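Local coordinates for malonyl CoA-acyl carrier protein transacylase (Mycobacterium tuberculosis, PDB 2QC3) that catalyses the transfer of a malonyl group from malonyl-CoA to holo-acyl carrier protein, supplying malonyl-ACP for fatty acid biosynthesis, at residues Met2-Ala7 with Thr264-Phe269; Gly16-Trp21 with Val65-Leu70; Gly103-Asp108 with Ala211-Ala216; Gly205-Ala210 with Thr240-Leu245. All blocks are in the same frame, centred on the assembly; numbering follows the deposited sequence.

Contact 1: residues Met2-Ala7 with Thr264-Phe269; sequences MIALLA and TAIVEF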
loop_
_atom_site.group_PDB
_atom_site.type_symbol
_atom_site.label_atom_id
_atom_site.label_comp_id
_atom_site.label_asym_id
_atom_site.label_seq_id
_atom_site.Cartn_x
_atom_site.Cartn_y
_atom_site.Cartn_z
ATOM N N MET A 2 -1.894 -22.263 -0.649
ATOM C CA MET A 2 -1.342 -20.964 -0.999
ATOM C C MET A 2 -1.491 -19.959 0.139
ATOM O O MET A 2 -2.549 -19.868 0.763
ATOM C CB MET A 2 -2.048 -20.438 -2.248
ATOM C CG MET A 2 -1.520 -19.116 -2.758
ATOM S SD MET A 2 -2.511 -18.481 -4.125
ATOM C CE MET A 2 -3.905 -17.739 -3.243
ATOM N N ILE A 3 -0.422 -19.212 0.407
ATOM C CA ILE A 3 -0.436 -18.196 1.457
ATOM C C ILE A 3 -0.475 -16.805 0.830
ATOM O O ILE A 3 0.334 -16.479 -0.043
ATOM C CB ILE A 3 0.816 -18.287 2.362
ATOM C CG1 ILE A 3 0.813 -19.602 3.149
ATOM C CG2 ILE A 3 0.833 -17.125 3.339
ATOM C CD1 ILE A 3 1.028 -20.828 2.308
ATOM N N ALA A 4 -1.431 -15.988 1.258
ATOM C CA ALA A 4 -1.549 -14.634 0.725
ATOM C C ALA A 4 -0.685 -13.679 1.528
ATOM O O ALA A 4 -0.823 -13.581 2.746
ATOM C CB ALA A 4 -3.004 -14.174 0.759
ATOM N N LEU A 5 0.217 -12.985 0.844
ATOM C CA LEU A 5 1.088 -12.023 1.504
ATOM C C LEU A 5 0.587 -10.637 1.105
ATOM O O LEU A 5 0.639 -10.265 -0.071
ATOM C CB LEU A 5 2.542 -12.231 1.059
ATOM C CG LEU A 5 3.143 -13.634 1.241
ATOM C CD1 LEU A 5 4.625 -13.590 0.885
ATOM C CD2 LEU A 5 2.960 -14.123 2.672
ATOM N N LEU A 6 0.096 -9.878 2.082
ATOM C CA LEU A 6 -0.448 -8.548 1.818
ATOM C C LEU A 6 0.399 -7.430 2.398
ATOM O O LEU A 6 0.743 -7.452 3.580
ATOM C CB LEU A 6 -1.869 -8.438 2.379
ATOM C CG LEU A 6 -2.805 -9.631 2.130
ATOM C CD1 LEU A 6 -4.190 -9.319 2.691
ATOM C CD2 LEU A 6 -2.888 -9.923 0.642
ATOM N N ALA A 7 0.721 -6.448 1.560
ATOM C CA ALA A 7 1.530 -5.306 1.978
ATOM C C ALA A 7 0.650 -4.069 2.135
ATOM O O ALA A 7 0.003 -3.627 1.185
ATOM C CB ALA A 7 2.644 -5.046 0.955
ATOM N N THR A 264 -5.032 -20.437 1.488
ATOM C CA THR A 264 -5.309 -21.164 2.717
ATOM C C THR A 264 -4.888 -20.410 3.970
ATOM O O THR A 264 -5.132 -20.865 5.088
ATOM C CB THR A 264 -4.613 -22.532 2.696
ATOM O OG1 THR A 264 -3.190 -22.351 2.756
ATOM C CG2 THR A 264 -4.975 -23.274 1.416
ATOM N N ALA A 265 -4.259 -19.257 3.786
ATOM C CA ALA A 265 -3.820 -18.454 4.915
ATOM C C ALA A 265 -3.489 -17.042 4.452
ATOM O O ALA A 265 -3.032 -16.837 3.327
ATOM C CB ALA A 265 -2.608 -19.095 5.569
ATOM N N ILE A 266 -3.728 -16.068 5.322
ATOM C CA ILE A 266 -3.454 -14.675 4.994
ATOM C C ILE A 266 -2.415 -14.090 5.935
ATOM O O ILE A 266 -2.545 -14.187 7.155
ATOM C CB ILE A 266 -4.713 -13.792 5.125
ATOM C CG1 ILE A 266 -5.851 -14.343 4.264
ATOM C CG2 ILE A 266 -4.367 -12.354 4.755
ATOM C CD1 ILE A 266 -5.533 -14.427 2.805
ATOM N N VAL A 267 -1.389 -13.469 5.369
ATOM C CA VAL A 267 -0.363 -12.843 6.180
ATOM C C VAL A 267 -0.264 -11.385 5.761
ATOM O O VAL A 267 -0.026 -11.079 4.587
ATOM C CB VAL A 267 1.019 -13.513 5.982
ATOM C CG1 VAL A 267 2.051 -12.843 6.884
ATOM C CG2 VAL A 267 0.929 -15.003 6.282
ATOM N N GLU A 268 -0.481 -10.486 6.712
ATOM C CA GLU A 268 -0.379 -9.066 6.427
ATOM C C GLU A 268 0.893 -8.587 7.086
ATOM O O GLU A 268 1.126 -8.834 8.274
ATOM C CB GLU A 268 -1.588 -8.291 6.972
ATOM C CG GLU A 268 -1.388 -6.769 7.000
ATOM C CD GLU A 268 -2.683 -5.982 7.162
ATOM O OE1 GLU A 268 -3.638 -6.492 7.783
ATOM O OE2 GLU A 268 -2.743 -4.837 6.673
ATOM N N PHE A 269 1.725 -7.924 6.296
ATOM C CA PHE A 269 2.994 -7.409 6.783
ATOM C C PHE A 269 2.812 -6.074 7.496
ATOM O O PHE A 269 1.797 -5.401 7.321
ATOM C CB PHE A 269 3.962 -7.240 5.613
ATOM C CG PHE A 269 4.503 -8.528 5.085
ATOM C CD1 PHE A 269 3.680 -9.421 4.416
ATOM C CD2 PHE A 269 5.841 -8.860 5.270
ATOM C CE1 PHE A 269 4.175 -10.624 3.942
ATOM C CE2 PHE A 269 6.345 -10.064 4.797
ATOM C CZ PHE A 269 5.512 -10.946 4.133
#
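M2 opens the ladder with a carbonyl gripped twice by one residue. T264 N donates to M2 O at 2.6 Å within the carbonyl plane, while T264 OG1 comes in from above that plane at 3.2 Å from M2 O. I3 turns its side chain to the same face of the sheet as V267, and the two lie side by side, I3 CG2 resting 3.6 Å from V267 CG2. A4 carries the next pair of bonds: A4 N donates to A265 O, and A4 O accepts from V267 N at 2.7 Å, both directed almost along the C=O axis of the acceptor. Its methyl projects to the other face, where A4 CB meets I266 CD1 at 3.3 Å, a tight fit. This is parallel pairing in the central five-stranded sheet of the acyltransferase α/β core, where strand 2-7 lies between 86-90 and 263-268, its direction 19° from that of the latter. L5, on the I3 face, sets CB 3.7 Å from F269 CE1, and its CD2 reaches V267 CB. L6 points back to the A4 face, its side chain crossing that of I266 obliquely, L6 CD1 3.7 Å from I266 CG2, while L6 N donates to V267 O. L6 O then receives F269 N at 2.9 Å and lies near the plane of that ring, at its edge. E268 directs its carboxylate to S276 OG and G273 N.

Contact 2: residues Gly16-Trp21 with Val65-Leu70; sequences GMLSPW and VAATLL
A type I turn from G16 to S19, followed by a bond from W21 N to L18 O (2.8 Å), coils the loop into a short near-helical run beside helix 57-77, the closest CA atoms being those of L18 and A67 at 6.1 Å. Three loop side chains then meet two positions on one flank of the helix, A67 and, one turn further, L70. M17 holds CG between its own N and carbonyl carbon, the crowded position (chi1 59°), and a bend at chi3 (-85°) presents the tip: M17 CE closes on A67 CB at 3.5 Å, tighter than usual. L18 approaches with a single branch, its CD2 touching both CA and CB of A67 at 3.5 Å and then L70 CD1 at 3.7 Å, so that one methyl bridges two helix positions a turn apart. That same L70 CD1 also lies against W21 CB, 3.8 Å away. Only the root of W21 meets the helix segment here; its indole has M17 O at the edge, in the ring plane, and touches P270, V291, P294 and L297. I31 of helix 27-37 touches both L18 and L70. All the contacts across the pair are apolar. Both segments belong to the connection from strand 2-7 to its parallel neighbour 86-90, a β-α-β crossover of the α/β core whose loop folds back on its own helix 57-77.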
loop_
_atom_site.group_PDB
_atom_site.type_symbol
_atom_site.label_atom_id
_atom_site.label_comp_id
_atom_site.label_asym_id
_atom_site.label_seq_id
_atom_site.Cartn_x
_atom_site.Cartn_y
_atom_site.Cartn_z
ATOM N N GLY A 16 7.614 5.033 16.112
ATOM C CA GLY A 16 8.290 3.880 16.680
ATOM C C GLY A 16 7.978 2.569 15.980
ATOM O O GLY A 16 8.339 1.503 16.476
ATOM N N MET A 17 7.320 2.641 14.825
ATOM C CA MET A 17 6.954 1.443 14.070
ATOM C C MET A 17 8.129 0.531 13.700
ATOM O O MET A 17 7.945 -0.669 13.496
ATOM C CB MET A 17 6.186 1.836 12.802
ATOM C CG MET A 17 6.949 2.754 11.857
ATOM S SD MET A 17 5.949 3.311 10.456
ATOM C CE MET A 17 6.181 1.943 9.329
ATOM N N LEU A 18 9.332 1.090 13.614
ATOM C CA LEU A 18 10.504 0.293 13.263
ATOM C C LEU A 18 11.299 -0.205 14.467
ATOM O O LEU A 18 12.147 -1.089 14.330
ATOM C CB LEU A 18 11.445 1.095 12.363
ATOM C CG LEU A 18 10.998 1.434 10.944
ATOM C CD1 LEU A 18 12.158 2.085 10.203
ATOM C CD2 LEU A 18 10.552 0.168 10.229
ATOM N N SER A 19 11.032 0.364 15.640
ATOM C CA SER A 19 11.746 -0.020 16.858
ATOM C C SER A 19 11.864 -1.524 17.063
ATOM O O SER A 19 12.964 -2.058 17.193
ATOM C CB SER A 19 11.078 0.605 18.082
ATOM O OG SER A 19 11.199 2.011 18.041
ATOM N N PRO A 20 10.727 -2.228 17.085
ATOM C CA PRO A 20 10.759 -3.677 17.283
ATOM C C PRO A 20 11.433 -4.464 16.164
ATOM O O PRO A 20 11.671 -5.660 16.310
ATOM C CB PRO A 20 9.288 -4.027 17.442
ATOM C CG PRO A 20 8.616 -3.029 16.539
ATOM C CD PRO A 20 9.347 -1.755 16.863
ATOM N N TRP A 21 11.746 -3.804 15.053
ATOM C CA TRP A 21 12.393 -4.502 13.949
ATOM C C TRP A 21 13.891 -4.237 13.858
ATOM O O TRP A 21 14.644 -5.076 13.364
ATOM C CB TRP A 21 11.711 -4.167 12.618
ATOM C CG TRP A 21 10.287 -4.636 12.569
ATOM C CD1 TRP A 21 9.171 -3.884 12.789
ATOM C CD2 TRP A 21 9.832 -5.980 12.359
ATOM N NE1 TRP A 21 8.048 -4.674 12.733
ATOM C CE2 TRP A 21 8.424 -5.964 12.471
ATOM C CE3 TRP A 21 10.476 -7.194 12.091
ATOM C CZ2 TRP A 21 7.645 -7.121 12.323
ATOM C CZ3 TRP A 21 9.700 -8.349 11.943
ATOM C CH2 TRP A 21 8.299 -8.299 12.061
ATOM N N VAL A 65 7.147 1.097 3.401
ATOM C CA VAL A 65 7.772 0.074 2.573
ATOM C C VAL A 65 8.973 -0.504 3.317
ATOM O O VAL A 65 9.215 -1.709 3.272
ATOM C CB VAL A 65 8.232 0.647 1.196
ATOM C CG1 VAL A 65 9.106 -0.368 0.468
ATOM C CG2 VAL A 65 7.016 0.979 0.336
ATOM N N ALA A 66 9.718 0.357 4.014
ATOM C CA ALA A 66 10.891 -0.090 4.771
ATOM C C ALA A 66 10.489 -1.082 5.873
ATOM O O ALA A 66 11.125 -2.119 6.050
ATOM C CB ALA A 66 11.619 1.117 5.389
ATOM N N ALA A 67 9.433 -0.755 6.609
ATOM C CA ALA A 67 8.948 -1.620 7.679
ATOM C C ALA A 67 8.529 -2.962 7.089
ATOM O O ALA A 67 8.851 -4.028 7.629
ATOM C CB ALA A 67 7.763 -0.974 8.376
ATOM N N THR A 68 7.817 -2.901 5.969
ATOM C CA THR A 68 7.354 -4.112 5.312
ATOM C C THR A 68 8.476 -5.034 4.879
ATOM O O THR A 68 8.427 -6.241 5.130
ATOM C CB THR A 68 6.468 -3.800 4.082
ATOM O OG1 THR A 68 5.232 -3.237 4.529
ATOM C CG2 THR A 68 6.162 -5.083 3.292
ATOM N N LEU A 69 9.491 -4.465 4.241
ATOM C CA LEU A 69 10.597 -5.263 3.755
ATOM C C LEU A 69 11.523 -5.787 4.850
ATOM O O LEU A 69 12.134 -6.837 4.681
ATOM C CB LEU A 69 11.366 -4.479 2.683
ATOM C CG LEU A 69 10.432 -4.069 1.525
ATOM C CD1 LEU A 69 11.225 -3.409 0.398
ATOM C CD2 LEU A 69 9.687 -5.307 1.006
ATOM N N LEU A 70 11.640 -5.075 5.965
ATOM C CA LEU A 70 12.483 -5.570 7.057
ATOM C C LEU A 70 11.906 -6.915 7.488
ATOM O O LEU A 70 12.637 -7.892 7.672
ATOM C CB LEU A 70 12.462 -4.616 8.253
ATOM C CG LEU A 70 13.301 -3.342 8.188
ATOM C CD1 LEU A 70 13.023 -2.508 9.423
ATOM C CD2 LEU A 70 14.784 -3.696 8.098
#

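Contact 3: residues Gly103-Asp108 with Ala211-Ala216; sequences GVIAAD and ANIATA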
loop_
_atom_site.group_PDB
_atom_site.type_symbol
_atom_site.label_atom_id
_atom_site.label_comp_id
_atom_site.label_asym_id
_atom_site.label_seq_id
_atom_site.Cartn_x
_atom_site.Cartn_y
_atom_site.Cartn_z
ATOM N N GLY A 103 9.799 -10.400 -5.868
ATOM C CA GLY A 103 11.037 -10.422 -6.629
ATOM C C GLY A 103 11.178 -9.565 -7.876
ATOM O O GLY A 103 12.106 -9.764 -8.659
ATOM N N VAL A 104 10.289 -8.600 -8.069
ATOM C CA VAL A 104 10.377 -7.750 -9.247
ATOM C C VAL A 104 11.470 -6.701 -9.094
ATOM O O VAL A 104 12.148 -6.360 -10.061
ATOM C CB VAL A 104 9.025 -7.066 -9.526
ATOM C CG1 VAL A 104 9.159 -6.060 -10.662
ATOM C CG2 VAL A 104 7.994 -8.122 -9.888
ATOM N N ILE A 105 11.644 -6.200 -7.873
ATOM C CA ILE A 105 12.651 -5.183 -7.592
ATOM C C ILE A 105 13.369 -5.458 -6.273
ATOM O O ILE A 105 12.808 -6.084 -5.372
ATOM C CB ILE A 105 12.014 -3.770 -7.509
ATOM C CG1 ILE A 105 10.877 -3.772 -6.484
ATOM C CG2 ILE A 105 11.503 -3.338 -8.881
ATOM C CD1 ILE A 105 10.174 -2.424 -6.333
ATOM N N ALA A 106 14.608 -4.980 -6.163
ATOM C CA ALA A 106 15.404 -5.154 -4.948
ATOM C C ALA A 106 14.828 -4.279 -3.841
ATOM O O ALA A 106 14.226 -3.245 -4.120
ATOM C CB ALA A 106 16.867 -4.773 -5.215
ATOM N N ALA A 107 15.020 -4.693 -2.588
ATOM C CA ALA A 107 14.502 -3.951 -1.441
ATOM C C ALA A 107 15.028 -2.518 -1.353
ATOM O O ALA A 107 14.271 -1.589 -1.065
ATOM C CB ALA A 107 14.817 -4.698 -0.140
ATOM N N ASP A 108 16.322 -2.338 -1.590
ATOM C CA ASP A 108 16.898 -1.003 -1.527
ATOM C C ASP A 108 16.287 -0.117 -2.608
ATOM O O ASP A 108 15.978 1.047 -2.357
ATOM C CB ASP A 108 18.427 -1.071 -1.653
ATOM C CG ASP A 108 18.893 -1.582 -3.003
ATOM O OD1 ASP A 108 18.216 -2.443 -3.601
ATOM O OD2 ASP A 108 19.963 -1.126 -3.457
ATOM N N ALA A 211 11.888 3.692 -14.461
ATOM C CA ALA A 211 12.546 3.261 -15.699
ATOM C C ALA A 211 14.054 3.018 -15.579
ATOM O O ALA A 211 14.657 2.397 -16.458
ATOM C CB ALA A 211 12.268 4.276 -16.814
ATOM N N ASN A 212 14.656 3.500 -14.495
ATOM C CA ASN A 212 16.089 3.334 -14.272
ATOM C C ASN A 212 16.436 2.224 -13.284
ATOM O O ASN A 212 17.608 1.909 -13.079
ATOM C CB ASN A 212 16.688 4.651 -13.777
ATOM C CG ASN A 212 16.927 5.633 -14.900
ATOM O OD1 ASN A 212 17.879 5.492 -15.669
ATOM N ND2 ASN A 212 16.054 6.627 -15.015
ATOM N N ILE A 213 15.418 1.639 -12.669
ATOM C CA ILE A 213 15.621 0.570 -11.698
ATOM C C ILE A 213 15.738 -0.786 -12.386
ATOM O O ILE A 213 15.042 -1.049 -13.362
ATOM C CB ILE A 213 14.437 0.510 -10.699
ATOM C CG1 ILE A 213 14.391 1.796 -9.876
ATOM C CG2 ILE A 213 14.567 -0.701 -9.791
ATOM C CD1 ILE A 213 13.131 1.925 -9.030
ATOM N N ALA A 214 16.617 -1.643 -11.873
ATOM C CA ALA A 214 16.790 -2.984 -12.424
ATOM C C ALA A 214 15.606 -3.834 -11.966
ATOM O O ALA A 214 15.271 -3.858 -10.782
ATOM C CB ALA A 214 18.106 -3.602 -11.927
ATOM N N THR A 215 14.977 -4.531 -12.902
ATOM C CA THR A 215 13.824 -5.358 -12.575
ATOM C C THR A 215 13.973 -6.803 -13.031
ATOM O O THR A 215 14.913 -7.159 -13.738
ATOM C CB THR A 215 12.544 -4.793 -13.216
ATOM O OG1 THR A 215 12.672 -4.831 -14.643
ATOM C CG2 THR A 215 12.311 -3.351 -12.767
ATOM N N ALA A 216 13.028 -7.634 -12.607
ATOM C CA ALA A 216 13.013 -9.044 -12.969
ATOM C C ALA A 216 11.563 -9.505 -12.980
ATOM O O ALA A 216 10.711 -8.902 -12.323
ATOM C CB ALA A 216 13.814 -9.851 -11.963
HETATM O O HOH W 1 15.998 -3.399 -8.304
#
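The corner between helices 94-101 and 107-125 begins with a Schellman motif, G103 serving as its C-prime residue with positive phi, and ends at A106, the N-cap of the second helix. Residues 213-216, extended after the end of helix 203-211, lie along this corner. V104 O is the main acceptor: it takes A216 N at 3.0 Å on an in-plane lone pair, although the N-H points rather obliquely (137°), and T215 CA approaches it at 3.2 Å. In return, V104 CA makes a C-H contact with A216 O at 3.3 Å, and the two methyls of V104 sit against that same oxygen. I105 keeps CG1 in the crowded position between its N and carbonyl carbon, which sends CG2 out to T215 CG2 (4.0 Å) and I213 CG2 (4.1 Å), both side chains crossing it obliquely. A water finishes the join, accepting from A106 N at 3.0 Å and donating to A214 O at 2.6 Å. M238 of helix 234-243 flanks V104, I105 and T215. The arrangement is thus a Schellman end and an N-cap linking helices 94-101 and 107-125, with V104 O met by the 213-216 chain directly and A106 N through one water.

Contact 4: residues Gly205-Ala210 with Thr240-Leu245; sequences GFAAAA and TLVSQL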
loop_
_atom_site.group_PDB
_atom_site.type_symbol
_atom_site.label_atom_id
_atom_site.label_comp_id
_atom_site.label_asym_id
_atom_site.label_seq_id
_atom_site.Cartn_x
_atom_site.Cartn_y
_atom_site.Cartn_z
ATOM N N GLY A 205 8.462 12.322 -12.566
ATOM C CA GLY A 205 9.516 11.924 -11.661
ATOM C C GLY A 205 9.413 10.466 -11.270
ATOM O O GLY A 205 10.415 9.749 -11.240
ATOM N N PHE A 206 8.198 10.017 -10.969
ATOM C CA PHE A 206 7.995 8.631 -10.578
ATOM C C PHE A 206 8.313 7.705 -11.748
ATOM O O PHE A 206 8.968 6.677 -11.584
ATOM C CB PHE A 206 6.549 8.420 -10.110
ATOM C CG PHE A 206 6.303 7.076 -9.487
ATOM C CD1 PHE A 206 7.113 6.616 -8.448
ATOM C CD2 PHE A 206 5.261 6.269 -9.931
ATOM C CE1 PHE A 206 6.886 5.366 -7.859
ATOM C CE2 PHE A 206 5.027 5.017 -9.349
ATOM C CZ PHE A 206 5.846 4.569 -8.308
ATOM N N ALA A 207 7.856 8.083 -12.936
ATOM C CA ALA A 207 8.088 7.281 -14.132
ATOM C C ALA A 207 9.577 7.180 -14.461
ATOM O O ALA A 207 10.067 6.109 -14.811
ATOM C CB ALA A 207 7.320 7.873 -15.318
ATOM N N ALA A 208 10.297 8.292 -14.339
ATOM C CA ALA A 208 11.731 8.303 -14.633
ATOM C C ALA A 208 12.495 7.426 -13.649
ATOM O O ALA A 208 13.379 6.664 -14.038
ATOM C CB ALA A 208 12.265 9.727 -14.592
ATOM N N ALA A 209 12.153 7.536 -12.370
ATOM C CA ALA A 209 12.815 6.734 -11.346
ATOM C C ALA A 209 12.617 5.241 -11.622
ATOM O O ALA A 209 13.571 4.461 -11.589
ATOM C CB ALA A 209 12.265 7.092 -9.963
ATOM N N ALA A 210 11.378 4.847 -11.895
ATOM C CA ALA A 210 11.067 3.445 -12.171
ATOM C C ALA A 210 11.804 2.894 -13.399
ATOM O O ALA A 210 12.297 1.770 -13.374
ATOM C CB ALA A 210 9.560 3.272 -12.351
ATOM N N THR A 240 2.465 -0.786 -14.997
ATOM C CA THR A 240 1.226 -0.710 -14.241
ATOM C C THR A 240 1.431 0.047 -12.934
ATOM O O THR A 240 0.569 0.830 -12.525
ATOM C CB THR A 240 0.682 -2.118 -13.953
ATOM O OG1 THR A 240 0.343 -2.743 -15.195
ATOM C CG2 THR A 240 -0.552 -2.058 -13.061
ATOM N N LEU A 241 2.570 -0.185 -12.286
ATOM C CA LEU A 241 2.891 0.496 -11.032
ATOM C C LEU A 241 2.947 2.011 -11.243
ATOM O O LEU A 241 2.388 2.776 -10.461
ATOM C CB LEU A 241 4.234 0.000 -10.483
ATOM C CG LEU A 241 4.826 0.763 -9.287
ATOM C CD1 LEU A 241 3.877 0.718 -8.111
ATOM C CD2 LEU A 241 6.159 0.169 -8.905
ATOM N N VAL A 242 3.614 2.443 -12.311
ATOM C CA VAL A 242 3.727 3.867 -12.596
ATOM C C VAL A 242 2.341 4.449 -12.852
ATOM O O VAL A 242 1.960 5.472 -12.283
ATOM C CB VAL A 242 4.617 4.112 -13.826
ATOM C CG1 VAL A 242 4.667 5.602 -14.152
ATOM C CG2 VAL A 242 6.016 3.584 -13.555
ATOM N N SER A 243 1.579 3.769 -13.695
ATOM C CA SER A 243 0.237 4.207 -14.035
ATOM C C SER A 243 -0.703 4.282 -12.825
ATOM O O SER A 243 -1.561 5.160 -12.759
ATOM C CB SER A 243 -0.339 3.277 -15.107
ATOM O OG SER A 243 -1.622 3.705 -15.498
ATOM N N GLN A 244 -0.536 3.380 -11.861
ATOM C CA GLN A 244 -1.387 3.382 -10.675
ATOM C C GLN A 244 -1.321 4.689 -9.903
ATOM O O GLN A 244 -2.190 4.980 -9.078
ATOM C CB GLN A 244 -1.014 2.225 -9.737
ATOM C CG GLN A 244 -1.736 0.943 -10.062
ATOM C CD GLN A 244 -3.233 1.143 -10.094
ATOM O OE1 GLN A 244 -3.870 1.408 -9.070
ATOM N NE2 GLN A 244 -3.802 1.032 -11.274
ATOM N N LEU A 245 -0.286 5.476 -10.171
ATOM C CA LEU A 245 -0.111 6.745 -9.491
ATOM C C LEU A 245 -1.363 7.612 -9.585
ATOM O O LEU A 245 -1.753 8.254 -8.620
ATOM C CB LEU A 245 1.089 7.488 -10.082
ATOM C CG LEU A 245 1.757 8.521 -9.174
ATOM C CD1 LEU A 245 2.233 7.841 -7.892
ATOM C CD2 LEU A 245 2.943 9.154 -9.895
#
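F206 sends its ring across from helix 203-211 toward helix 234-243, with CG anti to the backbone N (chi1 -171°). At its root F206 CB already meets the partner segment, lying 3.7 Å from L245 CD2. That methyl stays with the side chain as it leaves the helix, L245 CD2 being 4.0 Å from F206 CG, and then reaches F206 CD2, where the CA of V242 also comes near. F206 CE2 meets a backbone oxygen: L241 O sits 3.6 Å away at the ring edge, in the ring plane, an approach in which the slightly positive rim of an aromatic ring probably suits a carbonyl oxygen. The tip, F206 CZ, ends against L241 CG at 4.1 Å, the two side chains crossing at about a right angle. Thus the ring lies beside the backbone of 241-242, with L245 near its root and L241 at its far end. The other helix returns V242, whose branches divide between two alanines one turn apart: V242 CG1 rests on A207 CB at 3.7 Å and V242 CG2 on A210 CB at 3.8 Å. With only methyls at A207 and A210, the backbones come close, the CA atoms of A207 and V242 5.7 Å apart. L113 and R117 of helix 107-125 also border the phenyl group. Chemically the contact is nearly all apolar packing, yet it lies beside a polar group: the backbone O of Q244 is hydrogen-bonded to ND1 of H195, probably an active-site residue, so the packing of L241, V242 and L245 probably helps to position that carbonyl.

In the fold
Contacts 1, 2 and 3 form a chain of touches. F269 CD2 of contact 1 lies 3.7 Å from T68 O of contact 2, where the end of strand 263-268 meets helix 57-77, and L69 CD1 of that helix reaches A107 CA of contact 3 at 3.8 Å. Contacts 3 and 4 adjoin in sequence at residues 210 and 211, their segments alternating along the chain, with centres 13 Å apart. Contacts 1 and 4 lie on opposite sides of the chain's centre, 25 Å between centres. Contact 4 lies nearer the probable catalytic residues: the side chain of L245 is about 6 Å from that of H195, and those of L241 and E268 are about 9 Å and 11 Å from that of S92.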